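Local coordinates for protein 4-hydroxy-tetrahydrodipicolinate synthase (Aquifex aeolicus, PDB 2EHH) that probably catalyses the condensation of pyruvate with L-aspartate semialdehyde through a Schiff-base intermediate, a step of the diaminopimelate route to lysine, at residues Ile27-His30 with Val31-Thr35; Asn208-Pro211 with Arg212-Lys215. One frame throughout, in Å; residues are numbered along the deposited sequence.

Overall arrangement
Both contacts are local turns at helix ends in a TIM barrel. Contact 1 closes the C-terminal end of helix 20-31, just before strand 37-40; contact 2 starts helix 211-223, after the eighth barrel strand, 201-204. Contact 1 is partly buried, its carbonyls taken up by an asparagine amide and by backbone N-H groups. Contact 2 is more deeply buried and leans on a methionine-glutamate pairing and two helical bonds. Their centres lie about 10 Å apart and they touch directly: Phe-29 CE2 is 3.4 Å from Pro-211 CG, while Asn-33 OD1 packs on Arg-212 CG. The end of one helix thus rests on the start of the other.

Contact 1: Ile27-His30 with Val31-Thr35; sequences IEFH and VDNGT
The amide nitrogen of Asn-33 sits over one face of the Phe-29 ring, with ND2 3.2 Å from CD1 of that ring, and the amide and ring planes are turned 66° apart. The same ND2 donates to Phe-29 O at 2.7 Å, a bent bond with the donor tilted out of the carbonyl plane, so one residue offers both its ring and its carbonyl to a single amide. The ring reaches this place because CG of Phe-29 is anti to the backbone N (chi1 176°). Beyond the helix end, Thr-35 packs against His-30, with its CB 3.6 Å from CD2 of the imidazole. That ring is held in rotation by a bond from ND1 to Leu-26 O, while Phe-29 CD2 stands 3.8 Å above one of the imidazole faces, toward the rim. Glu-28 turns its carboxylate to a salt bridge with Arg-69. Backbone bonds close the turn: Asp-32 N reaches Glu-28 O at 3.0 Å, and Thr-35 N reaches His-30 O at 3.3 Å. Gly-34, just before Thr-35, takes up a positive phi (83°); together with the 6-to-1 bond from Thr-35 N, this is consistent with a Schellman-like C-terminal end to the helix.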
loop_
_atom_site.group_PDB
_atom_site.type_symbol
_atom_site.label_atom_id
_atom_site.label_comp_id
_atom_site.label_asym_id
_atom_site.label_seq_id
_atom_site.Cartn_x
_atom_site.Cartn_y
_atom_site.Cartn_z
ATOM N N ILE A 27 -15.416 -3.278 35.466
ATOM C CA ILE A 27 -16.689 -2.623 35.204
ATOM C C ILE A 27 -16.941 -1.494 36.205
ATOM O O ILE A 27 -17.346 -0.400 35.820
ATOM C CB ILE A 27 -17.846 -3.641 35.240
ATOM C CG1 ILE A 27 -17.699 -4.607 34.058
ATOM C CG2 ILE A 27 -19.188 -2.922 35.177
ATOM C CD1 ILE A 27 -18.781 -5.667 33.966
ATOM N N GLU A 28 -16.693 -1.760 37.482
ATOM C CA GLU A 28 -16.886 -0.748 38.520
ATOM C C GLU A 28 -15.918 0.407 38.280
ATOM O O GLU A 28 -16.254 1.574 38.483
ATOM C CB GLU A 28 -16.633 -1.361 39.901
ATOM C CG GLU A 28 -17.559 -2.522 40.223
ATOM C CD GLU A 28 -19.014 -2.099 40.321
ATOM O OE1 GLU A 28 -19.894 -2.956 40.103
ATOM O OE2 GLU A 28 -19.279 -0.915 40.622
ATOM N N PHE A 29 -14.707 0.067 37.849
ATOM C CA PHE A 29 -13.679 1.059 37.557
ATOM C C PHE A 29 -14.232 2.095 36.579
ATOM O O PHE A 29 -14.080 3.303 36.779
ATOM C CB PHE A 29 -12.456 0.358 36.953
ATOM C CG PHE A 29 -11.351 1.288 36.524
ATOM C CD1 PHE A 29 -10.694 2.096 37.447
ATOM C CD2 PHE A 29 -10.935 1.319 35.195
ATOM C CE1 PHE A 29 -9.636 2.917 37.054
ATOM C CE2 PHE A 29 -9.880 2.135 34.791
ATOM C CZ PHE A 29 -9.228 2.935 35.721
ATOM N N HIS A 30 -14.888 1.625 35.524
ATOM C CA HIS A 30 -15.432 2.544 34.535
ATOM C C HIS A 30 -16.687 3.270 34.982
ATOM O O HIS A 30 -16.928 4.402 34.570
ATOM C CB HIS A 30 -15.661 1.821 33.209
ATOM C CG HIS A 30 -14.388 1.563 32.468
ATOM N ND1 HIS A 30 -13.723 0.359 32.530
ATOM C CD2 HIS A 30 -13.590 2.400 31.764
ATOM C CE1 HIS A 30 -12.565 0.466 31.900
ATOM N NE2 HIS A 30 -12.460 1.695 31.428
ATOM N N VAL A 31 -17.484 2.630 35.830
ATOM C CA VAL A 31 -18.689 3.280 36.324
ATOM C C VAL A 31 -18.296 4.518 37.134
ATOM O O VAL A 31 -18.872 5.587 36.963
ATOM C CB VAL A 31 -19.528 2.333 37.223
ATOM C CG1 VAL A 31 -20.627 3.124 37.933
ATOM C CG2 VAL A 31 -20.153 1.234 36.379
ATOM N N ASP A 32 -17.306 4.391 38.008
ATOM C CA ASP A 32 -16.930 5.548 38.806
ATOM C C ASP A 32 -15.871 6.460 38.197
ATOM O O ASP A 32 -15.372 7.360 38.863
ATOM C CB ASP A 32 -16.529 5.113 40.222
ATOM C CG ASP A 32 -15.422 4.085 40.234
ATOM O OD1 ASP A 32 -15.313 3.350 41.244
ATOM O OD2 ASP A 32 -14.661 4.018 39.246
ATOM N N ASN A 33 -15.537 6.244 36.928
ATOM C CA ASN A 33 -14.558 7.101 36.273
ATOM C C ASN A 33 -15.118 7.854 35.070
ATOM O O ASN A 33 -14.363 8.375 34.249
ATOM C CB ASN A 33 -13.314 6.305 35.877
ATOM C CG ASN A 33 -12.321 6.190 37.014
ATOM O OD1 ASN A 33 -11.810 7.198 37.509
ATOM N ND2 ASN A 33 -12.050 4.965 37.445
ATOM N N GLY A 34 -16.443 7.899 34.966
ATOM C CA GLY A 34 -17.082 8.637 33.888
ATOM C C GLY A 34 -17.253 8.013 32.516
ATOM O O GLY A 34 -17.789 8.664 31.620
ATOM N N THR A 35 -16.818 6.773 32.326
ATOM C CA THR A 35 -16.958 6.137 31.019
ATOM C C THR A 35 -18.442 5.993 30.664
ATOM O O THR A 35 -19.256 5.602 31.500
ATOM C CB THR A 35 -16.259 4.763 31.004
ATOM O OG1 THR A 35 -14.898 4.929 31.425
ATOM C CG2 THR A 35 -16.265 4.169 29.599
#

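Contact 2: Asn208-Pro211 with Arg212-Lys215; sequences NVMP and REVK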
loop_
_atom_site.group_PDB
_atom_site.type_symbol
_atom_site.label_atom_id
_atom_site.label_comp_id
_atom_site.label_asym_id
_atom_site.label_seq_id
_atom_site.Cartn_x
_atom_site.Cartn_y
_atom_site.Cartn_z
ATOM N N ASN A 208 -8.962 2.216 28.812
ATOM C CA ASN A 208 -8.717 1.151 29.776
ATOM C C ASN A 208 -7.840 1.583 30.946
ATOM O O ASN A 208 -7.972 1.048 32.047
ATOM C CB ASN A 208 -8.053 -0.043 29.083
ATOM C CG ASN A 208 -9.042 -0.926 28.357
ATOM O OD1 ASN A 208 -9.746 -1.725 28.975
ATOM N ND2 ASN A 208 -9.105 -0.788 27.034
ATOM N N VAL A 209 -6.955 2.550 30.716
ATOM C CA VAL A 209 -6.051 2.985 31.770
ATOM C C VAL A 209 -6.163 4.432 32.235
ATOM O O VAL A 209 -5.772 4.743 33.356
ATOM C CB VAL A 209 -4.591 2.684 31.386
ATOM C CG1 VAL A 209 -4.428 1.187 31.153
ATOM C CG2 VAL A 209 -4.203 3.454 30.144
ATOM N N MET A 210 -6.671 5.316 31.383
ATOM C CA MET A 210 -6.848 6.714 31.762
ATOM C C MET A 210 -8.235 7.183 31.327
ATOM O O MET A 210 -8.375 8.071 30.489
ATOM C CB MET A 210 -5.753 7.595 31.140
ATOM C CG MET A 210 -4.393 7.436 31.819
ATOM S SD MET A 210 -3.125 8.576 31.227
ATOM C CE MET A 210 -3.514 10.057 32.153
ATOM N N PRO A 211 -9.286 6.583 31.910
ATOM C CA PRO A 211 -10.702 6.869 31.642
ATOM C C PRO A 211 -11.086 8.339 31.781
ATOM O O PRO A 211 -11.762 8.905 30.918
ATOM C CB PRO A 211 -11.438 6.017 32.682
ATOM C CG PRO A 211 -10.475 4.930 33.003
ATOM C CD PRO A 211 -9.153 5.631 33.027
ATOM N N ARG A 212 -10.661 8.944 32.885
ATOM C CA ARG A 212 -10.984 10.338 33.175
ATOM C C ARG A 212 -10.456 11.304 32.124
ATOM O O ARG A 212 -11.194 12.156 31.627
ATOM C CB ARG A 212 -10.439 10.724 34.554
ATOM C CG ARG A 212 -10.986 9.871 35.691
ATOM C CD ARG A 212 -10.313 10.209 37.011
ATOM N NE ARG A 212 -10.665 11.544 37.482
ATOM C CZ ARG A 212 -11.728 11.823 38.233
ATOM N NH1 ARG A 212 -12.557 10.855 38.609
ATOM N NH2 ARG A 212 -11.960 13.075 38.612
ATOM N N GLU A 213 -9.181 11.163 31.785
ATOM C CA GLU A 213 -8.557 12.037 30.801
ATOM C C GLU A 213 -9.210 11.918 29.432
ATOM O O GLU A 213 -9.525 12.925 28.795
ATOM C CB GLU A 213 -7.064 11.722 30.679
ATOM C CG GLU A 213 -6.231 11.998 31.929
ATOM C CD GLU A 213 -6.577 11.094 33.100
ATOM O OE1 GLU A 213 -7.051 9.958 32.878
ATOM O OE2 GLU A 213 -6.349 11.519 34.251
ATOM N N VAL A 214 -9.408 10.688 28.971
ATOM C CA VAL A 214 -10.027 10.486 27.668
ATOM C C VAL A 214 -11.416 11.101 27.675
ATOM O O VAL A 214 -11.824 11.758 26.720
ATOM C CB VAL A 214 -10.131 8.987 27.316
ATOM C CG1 VAL A 214 -10.916 8.816 26.026
ATOM C CG2 VAL A 214 -8.737 8.388 27.168
ATOM N N LYS A 215 -12.140 10.887 28.768
ATOM C CA LYS A 215 -13.481 11.433 28.899
ATOM C C LYS A 215 -13.426 12.946 28.720
ATOM O O LYS A 215 -14.259 13.527 28.025
ATOM C CB LYS A 215 -14.060 11.087 30.275
ATOM C CG LYS A 215 -15.418 11.719 30.565
ATOM C CD LYS A 215 -16.452 11.331 29.523
ATOM C CE LYS A 215 -17.810 11.935 29.850
ATOM N NZ LYS A 215 -18.815 11.608 28.805
#
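Lys-215 N donates to Pro-211 O at 2.9 Å, the shorter of two backbone bonds that start this helix. The second, from Val-214 N to Met-210 O, is longer at 3.2 Å but nearly straight (172° at the hydrogen), and CG2 of Val-214 lies against the same carbonyl oxygen. Met-210 occupies the N-cap position and Pro-211 follows it as the first helical residue, a place that suits proline because its nitrogen has no hydrogen to give. This is the entry to helix 211-223, which follows strand 201-204 in the (beta/alpha)8 barrel. Across the first turn, the side chains of Met-210 and Glu-213 meet at an angle. Glu-213 bends at chi2 (66°), folding its carboxylate back over the methionine: OE1 comes 3.2 Å from Met-210 CB, and CG of Glu-213 lies 3.3 Å from Met-210 CE. The thioether chain bends in turn at chi3 (81°), which brings the methyl up against the glutamate CG and CD. With Glu-213 replaced by an alanine, that stem and its carboxylate would be gone, and the methyl of Met-210 is likely to lose its neighbour and be less restrained. Leu-236 and Leu-239 of helix 226-242 also lie against the Met-210 side chain. Lys-215 leads its amine away to a salt bridge with Asp-36.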